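Local coordinates for G protein alpha subunit (PDB 4FID) that probably binds and hydrolyses GTP as the alpha subunit of a heterotrimeric G protein, relaying signals across the membrane in Entamoeba histolytica, at residues A[65-70]-A[101-106]; A[151-156]-A[164-169]. All coordinates share one frame; numbering follows the deposited sequence.

Contact 1: residues A[65-70]-A[101-106]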
ATOM      1  N   HIS A  65     -22.618   6.424  17.390  1.00 48.02           N
ATOM      2  CA  HIS A  65     -21.673   7.061  18.293  1.00 49.36           C
ATOM      3  C   HIS A  65     -21.922   8.570  18.238  1.00 56.07           C
ATOM      4  O   HIS A  65     -21.301   9.283  17.446  1.00 64.92           O
ATOM      5  CB  HIS A  65     -20.231   6.790  17.869  1.00 46.28           C
ATOM      6  CG  HIS A  65     -19.909   5.341  17.704  1.00 54.68           C
ATOM      7  ND1 HIS A  65     -19.816   4.478  18.769  1.00 59.89           N
ATOM      8  CD2 HIS A  65     -19.636   4.613  16.597  1.00 59.04           C
ATOM      9  CE1 HIS A  65     -19.510   3.268  18.324  1.00 60.81           C
ATOM     10  NE2 HIS A  65     -19.397   3.325  17.013  1.00 60.22           N
ATOM     11  N   PRO A  66     -22.831   9.069  19.075  1.00 46.83           N
ATOM     12  CA  PRO A  66     -23.169  10.487  18.975  1.00 45.15           C
ATOM     13  C   PRO A  66     -21.961  11.438  19.045  1.00 47.19           C
ATOM     14  O   PRO A  66     -20.938  11.158  19.689  1.00 43.79           O
ATOM     15  CB  PRO A  66     -24.121  10.696  20.159  1.00 38.43           C
ATOM     16  CG  PRO A  66     -24.764   9.385  20.324  1.00 41.67           C
ATOM     17  CD  PRO A  66     -23.655   8.385  20.081  1.00 44.27           C
HETATM   18  N   MSE A  67     -22.112  12.568  18.362  1.00 49.37           N
HETATM   19  CA  MSE A  67     -21.102  13.606  18.305  1.00 55.71           C
HETATM   20  C   MSE A  67     -21.418  14.743  19.267  1.00 55.94           C
HETATM   21  O   MSE A  67     -22.571  15.148  19.408  1.00 45.18           O
HETATM   22  CB  MSE A  67     -21.071  14.187  16.901  1.00 64.36           C
HETATM   23  CG  MSE A  67     -20.026  13.600  15.974  1.00 69.68           C
HETATM   24 SE   MSE A  67     -20.163  14.488  14.235  1.00102.01          SE
HETATM   25  CE  MSE A  67     -21.107  13.072  13.328  1.00 50.39           C
ATOM     26  N   LYS A  68     -20.384  15.261  19.923  1.00 62.70           N
ATOM     27  CA  LYS A  68     -20.515  16.491  20.683  1.00 67.35           C
ATOM     28  C   LYS A  68     -20.413  17.659  19.717  1.00 66.34           C
ATOM     29  O   LYS A  68     -21.278  18.533  19.688  1.00 68.46           O
ATOM     30  CB  LYS A  68     -19.415  16.602  21.742  1.00 69.31           C
ATOM     31  CG  LYS A  68     -19.839  16.185  23.137  1.00 73.26           C
ATOM     32  CD  LYS A  68     -18.626  15.991  24.042  1.00 80.84           C
ATOM     33  CE  LYS A  68     -17.800  17.271  24.177  1.00 85.26           C
ATOM     34  NZ  LYS A  68     -16.397  16.998  24.634  1.00 85.75           N
ATOM     35  N   TYR A  69     -19.354  17.657  18.915  1.00 59.94           N
ATOM     36  CA  TYR A  69     -19.059  18.785  18.042  1.00 56.18           C
ATOM     37  C   TYR A  69     -19.986  18.857  16.842  1.00 61.43           C
ATOM     38  O   TYR A  69     -20.420  17.831  16.318  1.00 65.02           O
ATOM     39  CB  TYR A  69     -17.619  18.710  17.562  1.00 52.42           C
ATOM     40  CG  TYR A  69     -17.229  19.862  16.692  1.00 54.79           C
ATOM     41  CD1 TYR A  69     -16.956  21.112  17.243  1.00 54.24           C
ATOM     42  CD2 TYR A  69     -17.124  19.708  15.315  1.00 57.54           C
ATOM     43  CE1 TYR A  69     -16.597  22.184  16.442  1.00 55.56           C
ATOM     44  CE2 TYR A  69     -16.763  20.773  14.507  1.00 58.12           C
ATOM     45  CZ  TYR A  69     -16.501  22.008  15.078  1.00 55.96           C
ATOM     46  OH  TYR A  69     -16.150  23.063  14.276  1.00 52.28           O
ATOM     47  N   GLN A  70     -20.277  20.074  16.399  1.00 61.64           N
ATOM     48  CA  GLN A  70     -21.115  20.282  15.225  1.00 59.48           C
ATOM     49  C   GLN A  70     -20.427  21.222  14.234  1.00 55.04           C
ATOM     50  O   GLN A  70     -20.246  22.401  14.521  1.00 49.63           O
ATOM     51  CB  GLN A  70     -22.473  20.844  15.637  1.00 64.56           C
ATOM     52  CG  GLN A  70     -23.275  21.436  14.487  1.00 70.66           C
ATOM     53  CD  GLN A  70     -24.658  21.916  14.912  1.00 74.48           C
ATOM     54  OE1 GLN A  70     -25.080  21.719  16.059  1.00 72.19           O
ATOM     55  NE2 GLN A  70     -25.373  22.547  13.981  1.00 73.98           N
ATOM     56  N   GLU A 101     -15.265  12.674  20.685  1.00 61.01           N
ATOM     57  CA  GLU A 101     -15.393  11.310  21.192  1.00 60.71           C
ATOM     58  C   GLU A 101     -16.078  10.354  20.222  1.00 50.97           C
ATOM     59  O   GLU A 101     -15.651   9.219  20.062  1.00 50.21           O
ATOM     60  CB  GLU A 101     -16.135  11.329  22.526  1.00 70.78           C
ATOM     61  CG  GLU A 101     -15.668  12.455  23.448  1.00 81.33           C
ATOM     62  CD  GLU A 101     -16.207  12.337  24.877  1.00 90.51           C
ATOM     63  OE1 GLU A 101     -17.301  11.745  25.083  1.00 87.61           O
ATOM     64  OE2 GLU A 101     -15.524  12.853  25.793  1.00 94.62           O
ATOM     65  N   GLY A 102     -17.127  10.820  19.554  1.00 47.10           N
ATOM     66  CA  GLY A 102     -17.924   9.953  18.697  1.00 49.39           C
ATOM     67  C   GLY A 102     -17.224   9.564  17.410  1.00 51.44           C
ATOM     68  O   GLY A 102     -17.390   8.450  16.905  1.00 50.09           O
ATOM     69  N   ILE A 103     -16.451  10.505  16.874  1.00 48.14           N
ATOM     70  CA  ILE A 103     -15.665  10.290  15.679  1.00 41.26           C
ATOM     71  C   ILE A 103     -14.532   9.294  15.984  1.00 46.03           C
ATOM     72  O   ILE A 103     -14.278   8.339  15.232  1.00 43.64           O
ATOM     73  CB  ILE A 103     -15.124  11.636  15.168  1.00 35.72           C
ATOM     74  CG1 ILE A 103     -16.271  12.471  14.622  1.00 33.74           C
ATOM     75  CG2 ILE A 103     -14.108  11.444  14.040  1.00 31.33           C
ATOM     76  CD1 ILE A 103     -16.847  11.920  13.296  1.00 31.63           C
ATOM     77  N   GLN A 104     -13.868   9.506  17.111  1.00 43.99           N
ATOM     78  CA  GLN A 104     -12.815   8.604  17.536  1.00 48.57           C
ATOM     79  C   GLN A 104     -13.341   7.164  17.705  1.00 51.66           C
ATOM     80  O   GLN A 104     -12.725   6.208  17.231  1.00 55.03           O
ATOM     81  CB  GLN A 104     -12.177   9.129  18.820  1.00 50.66           C
ATOM     82  CG  GLN A 104     -10.708   8.778  18.963  1.00 55.66           C
ATOM     83  CD  GLN A 104      -9.880   9.194  17.761  1.00 54.00           C
ATOM     84  OE1 GLN A 104     -10.159  10.202  17.112  1.00 46.84           O
ATOM     85  NE2 GLN A 104      -8.847   8.413  17.463  1.00 57.29           N
ATOM     86  N   ALA A 105     -14.487   7.018  18.364  1.00 46.62           N
ATOM     87  CA  ALA A 105     -15.146   5.718  18.494  1.00 45.53           C
ATOM     88  C   ALA A 105     -15.456   5.070  17.128  1.00 49.04           C
ATOM     89  O   ALA A 105     -15.359   3.843  16.959  1.00 48.70           O
ATOM     90  CB  ALA A 105     -16.429   5.859  19.319  1.00 37.50           C
ATOM     91  N   THR A 106     -15.844   5.904  16.167  1.00 41.92           N
ATOM     92  CA  THR A 106     -16.192   5.443  14.838  1.00 40.45           C
ATOM     93  C   THR A 106     -14.932   5.035  14.082  1.00 45.18           C
ATOM     94  O   THR A 106     -14.936   4.064  13.311  1.00 44.55           O
ATOM     95  CB  THR A 106     -16.918   6.551  14.059  1.00 38.68           C
ATOM     96  OG1 THR A 106     -18.150   6.873  14.722  1.00 42.66           O
ATOM     97  CG2 THR A 106     -17.195   6.122  12.622  1.00 34.40           C
TER

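Contact 2: residues A[151-156]-A[164-169]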
ATOM      1  N   ILE A 151       1.201   1.598 -15.985  1.00 66.43           N
ATOM      2  CA  ILE A 151       2.505   1.245 -16.516  1.00 60.01           C
ATOM      3  C   ILE A 151       3.510   2.351 -16.229  1.00 52.70           C
ATOM      4  O   ILE A 151       3.576   3.347 -16.928  1.00 56.31           O
ATOM      5  CB  ILE A 151       2.466   0.817 -18.004  1.00 68.75           C
ATOM      6  CG1 ILE A 151       3.695  -0.027 -18.322  1.00 69.66           C
ATOM      7  CG2 ILE A 151       2.325   2.018 -18.948  1.00 76.87           C
ATOM      8  CD1 ILE A 151       3.816  -1.225 -17.433  1.00 68.93           C
ATOM      9  N   HIS A 152       4.277   2.172 -15.166  1.00 49.90           N
ATOM     10  CA  HIS A 152       5.246   3.176 -14.753  1.00 54.70           C
ATOM     11  C   HIS A 152       6.643   2.590 -14.763  1.00 52.30           C
ATOM     12  O   HIS A 152       6.884   1.534 -14.177  1.00 52.78           O
ATOM     13  CB  HIS A 152       4.924   3.683 -13.348  1.00 64.26           C
ATOM     14  CG  HIS A 152       3.614   4.398 -13.247  1.00 73.59           C
ATOM     15  ND1 HIS A 152       3.515   5.772 -13.263  1.00 79.68           N
ATOM     16  CD2 HIS A 152       2.349   3.932 -13.123  1.00 77.55           C
ATOM     17  CE1 HIS A 152       2.245   6.122 -13.154  1.00 82.54           C
ATOM     18  NE2 HIS A 152       1.517   5.023 -13.068  1.00 81.14           N
ATOM     19  N   GLU A 153       7.562   3.274 -15.432  1.00 55.02           N
ATOM     20  CA  GLU A 153       8.950   2.844 -15.486  1.00 48.92           C
ATOM     21  C   GLU A 153       9.808   3.882 -14.810  1.00 54.88           C
ATOM     22  O   GLU A 153       9.472   5.063 -14.820  1.00 60.56           O
ATOM     23  CB  GLU A 153       9.409   2.679 -16.941  1.00 44.99           C
ATOM     24  CG  GLU A 153       8.618   1.636 -17.723  1.00 49.69           C
ATOM     25  CD  GLU A 153       9.260   1.251 -19.057  1.00 56.17           C
ATOM     26  OE1 GLU A 153       8.772   1.716 -20.104  1.00 63.41           O
ATOM     27  OE2 GLU A 153      10.233   0.465 -19.066  1.00 53.60           O
ATOM     28  N   TYR A 154      10.894   3.441 -14.194  1.00 56.03           N
ATOM     29  CA  TYR A 154      12.018   4.339 -13.932  1.00 64.57           C
ATOM     30  C   TYR A 154      13.289   3.650 -13.480  1.00 61.90           C
ATOM     31  O   TYR A 154      13.303   2.456 -13.187  1.00 55.53           O
ATOM     32  CB  TYR A 154      11.688   5.522 -13.013  1.00 74.15           C
ATOM     33  CG  TYR A 154      10.713   5.262 -11.893  1.00 86.29           C
ATOM     34  CD1 TYR A 154      11.101   4.602 -10.735  1.00 87.59           C
ATOM     35  CD2 TYR A 154       9.407   5.740 -11.972  1.00 93.24           C
ATOM     36  CE1 TYR A 154      10.202   4.397  -9.705  1.00 90.57           C
ATOM     37  CE2 TYR A 154       8.507   5.541 -10.955  1.00 93.21           C
ATOM     38  CZ  TYR A 154       8.904   4.873  -9.829  1.00 95.21           C
ATOM     39  OH  TYR A 154       7.982   4.687  -8.831  1.00100.63           O
ATOM     40  N   ASP A 155      14.361   4.430 -13.459  1.00 65.87           N
ATOM     41  CA  ASP A 155      15.669   3.929 -13.099  1.00 62.67           C
ATOM     42  C   ASP A 155      16.110   4.534 -11.780  1.00 60.62           C
ATOM     43  O   ASP A 155      15.822   5.696 -11.495  1.00 54.62           O
ATOM     44  CB  ASP A 155      16.675   4.275 -14.194  1.00 62.07           C
ATOM     45  CG  ASP A 155      16.196   3.860 -15.563  1.00 66.47           C
ATOM     46  OD1 ASP A 155      16.256   2.653 -15.897  1.00 69.15           O
ATOM     47  OD2 ASP A 155      15.732   4.742 -16.301  1.00 70.11           O
ATOM     48  N   PHE A 156      16.777   3.719 -10.972  1.00 62.46           N
ATOM     49  CA  PHE A 156      17.520   4.205  -9.823  1.00 65.64           C
ATOM     50  C   PHE A 156      18.893   3.525  -9.786  1.00 69.94           C
ATOM     51  O   PHE A 156      19.248   2.767 -10.694  1.00 64.43           O
ATOM     52  CB  PHE A 156      16.740   3.992  -8.522  1.00 59.83           C
ATOM     53  CG  PHE A 156      16.128   2.633  -8.391  1.00 59.68           C
ATOM     54  CD1 PHE A 156      14.953   2.321  -9.049  1.00 61.88           C
ATOM     55  CD2 PHE A 156      16.717   1.666  -7.594  1.00 59.99           C
ATOM     56  CE1 PHE A 156      14.389   1.056  -8.928  1.00 59.09           C
ATOM     57  CE2 PHE A 156      16.154   0.403  -7.466  1.00 53.43           C
ATOM     58  CZ  PHE A 156      14.991   0.099  -8.132  1.00 49.90           C
ATOM     59  N   HIS A 164      16.300  -0.888 -13.087  1.00 40.09           N
ATOM     60  CA  HIS A 164      15.165  -0.390 -13.848  1.00 38.25           C
ATOM     61  C   HIS A 164      13.895  -1.015 -13.282  1.00 37.11           C
ATOM     62  O   HIS A 164      13.792  -2.242 -13.142  1.00 31.94           O
ATOM     63  CB  HIS A 164      15.326  -0.690 -15.333  1.00 35.12           C
ATOM     64  CG  HIS A 164      14.193  -0.199 -16.171  1.00 44.04           C
ATOM     65  ND1 HIS A 164      14.046   1.127 -16.524  1.00 50.32           N
ATOM     66  CD2 HIS A 164      13.152  -0.856 -16.739  1.00 42.94           C
ATOM     67  CE1 HIS A 164      12.961   1.265 -17.265  1.00 48.73           C
ATOM     68  NE2 HIS A 164      12.401   0.075 -17.414  1.00 41.48           N
ATOM     69  N   LEU A 165      12.938  -0.162 -12.934  1.00 35.87           N
ATOM     70  CA  LEU A 165      11.769  -0.592 -12.189  1.00 38.26           C
ATOM     71  C   LEU A 165      10.568  -0.487 -13.119  1.00 41.63           C
ATOM     72  O   LEU A 165      10.332   0.576 -13.702  1.00 42.10           O
ATOM     73  CB  LEU A 165      11.603   0.295 -10.939  1.00 40.96           C
ATOM     74  CG  LEU A 165      10.646  -0.051  -9.781  1.00 42.23           C
ATOM     75  CD1 LEU A 165       9.205   0.144 -10.181  1.00 40.19           C
ATOM     76  CD2 LEU A 165      10.843  -1.471  -9.278  1.00 45.04           C
ATOM     77  N   ILE A 166       9.835  -1.593 -13.285  1.00 39.23           N
ATOM     78  CA  ILE A 166       8.610  -1.599 -14.077  1.00 38.16           C
ATOM     79  C   ILE A 166       7.433  -1.837 -13.165  1.00 39.59           C
ATOM     80  O   ILE A 166       7.290  -2.927 -12.614  1.00 39.15           O
ATOM     81  CB  ILE A 166       8.616  -2.714 -15.125  1.00 41.07           C
ATOM     82  CG1 ILE A 166       9.859  -2.587 -16.020  1.00 36.02           C
ATOM     83  CG2 ILE A 166       7.266  -2.716 -15.935  1.00 17.12           C
ATOM     84  CD1 ILE A 166      10.157  -3.817 -16.831  1.00 33.04           C
ATOM     85  N   ASP A 167       6.597  -0.814 -12.995  1.00 40.51           N
ATOM     86  CA  ASP A 167       5.430  -0.895 -12.101  1.00 37.28           C
ATOM     87  C   ASP A 167       4.170  -1.191 -12.916  1.00 35.84           C
ATOM     88  O   ASP A 167       3.661  -0.320 -13.623  1.00 36.07           O
ATOM     89  CB  ASP A 167       5.292   0.408 -11.305  1.00 33.69           C
ATOM     90  CG  ASP A 167       4.060   0.444 -10.422  1.00 43.02           C
ATOM     91  OD1 ASP A 167       3.787   1.530  -9.871  1.00 51.97           O
ATOM     92  OD2 ASP A 167       3.356  -0.582 -10.269  1.00 41.01           O
ATOM     93  N   VAL A 168       3.683  -2.426 -12.838  1.00 38.01           N
ATOM     94  CA  VAL A 168       2.532  -2.832 -13.642  1.00 42.95           C
ATOM     95  C   VAL A 168       1.227  -2.674 -12.869  1.00 46.68           C
ATOM     96  O   VAL A 168       1.004  -3.370 -11.895  1.00 46.61           O
ATOM     97  CB  VAL A 168       2.641  -4.297 -14.102  1.00 37.47           C
ATOM     98  CG1 VAL A 168       1.533  -4.604 -15.080  1.00 36.59           C
ATOM     99  CG2 VAL A 168       3.995  -4.578 -14.733  1.00 29.33           C
ATOM    100  N   GLY A 169       0.370  -1.759 -13.303  1.00 56.27           N
ATOM    101  CA  GLY A 169      -0.915  -1.560 -12.653  1.00 65.78           C
ATOM    102  C   GLY A 169      -2.069  -2.089 -13.494  1.00 76.96           C
ATOM    103  O   GLY A 169      -1.948  -3.156 -14.104  1.00 83.71           O
TER

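Contact 1: residues A[65-70]-A[101-106]
His65 lays its imidazole against the first turns of helix 101-108, and its atoms meet a succession of groups there. CB lies 3.4 Å from Gly102 O. CG stands anti to the carbonyl carbon (chi1 -54°), 3.9 Å from Ala105 CB. ND1 and CG lie nearest this methyl, which sits over one face of the ring, offset toward the rim; CB of Ala105 is 4.0 Å from the centroid of the His65 ring, a CH-pi contact. On the other branch, CD2 comes 3.3 Å from Thr106 OG1, approached obliquely. This hydroxyl donates to Gly102 O (2.8 Å), which also accepts the helical N-H of Thr106 from the opposite face of its carbonyl plane. A small methyl suits Ala105, because it lets the flat ring come close to the helix.

A side chain at Gly102 would point at the loop and run into the carbonyl oxygens of Pro66 and His65; without one, Pro66 O lies 3.4 Å from Gly102 CA, a CA-H...O contact. Further on, CG of Met67, present as selenomethionine, packs on CG1 of Ile103 at 4.1 Å, and the same side chain touches Ile57 and Ser60 of helix 42-62. Asp100 accepts the backbone N-H groups of Lys68, Tyr69 and Gly102. A loop bound in this way to the start of a short helix, beside a long one, belongs to the all-helical domain of G-alpha subunits.

Contact 2: residues A[151-156]-A[164-169]
His152 O takes the N-H of Asp167 at 2.6 Å, nearly straight at 172°, and the CA-H of Ile166 as a weaker contact. Asp167 O answers by accepting His152 N, which closes an antiparallel hydrogen-bonded pair; Tyr154 and Leu165 form the next one, with Leu165 N reaching Tyr154 O at 2.7 Å. Between and beyond these lie the non-hydrogen-bonded pairs Glu153-Ile166 and Asp155-His164, whose side chains share one face of the sheet, with those of His152, Tyr154, Leu165 and Asp167 on the opposite one.

On the first face, two carboxylates take both nitrogens of one imidazole. His164 has CG anti to the backbone N (chi1 -180°). Its NE2 donates to Glu153 OE2 (2.8 Å) on the anti side, 25° out of the carboxylate plane; its ND1 donates to Asp155 OD1 (2.8 Å) from above that carboxylate's plane. Both acceptors lie near the imidazole plane, so the pair fixes the ring's rotation, and two acidic neighbours could favour a protonated, positively charged ring. Ile166 shares this face; its CG2 lies 4.0 Å from Ile151 CD1, the aliphatic branches side by side and pointing the same way, and Phe182 touches both residues. Leu165 CB, on the opposite face, lies at the edge of the Phe156 ring, 3.5 Å from its CE1.

Strand 162-167 also pairs with strand 6-12, while strand 152-157 is outermost in the sheet. Beside helix 18-28, Tyr154 OH bonds to Ala22 O, and Asp167 OD2 forms a salt bridge with Lys18, which binds GDP.

The two contacts come one after the other along the chain and lie on opposite sides of its centre, their centres 43 Å apart and their nearest atoms about 30 Å apart. They share no helix or strand. Contact 1 joins the loop after helix 42-62 to helix 101-108 in the all-helical domain, away from the annotated sites. Contact 2 is the hairpin at one edge of the mixed sheet of the Ras-like domain, and its 164-169 side ends in Asp167, Val168 and Gly169, predicted to bind GTP. This order fits the G-alpha architecture, in which a helical domain is inserted into the Ras-like GTPase fold and the guanine nucleotide lies between the two.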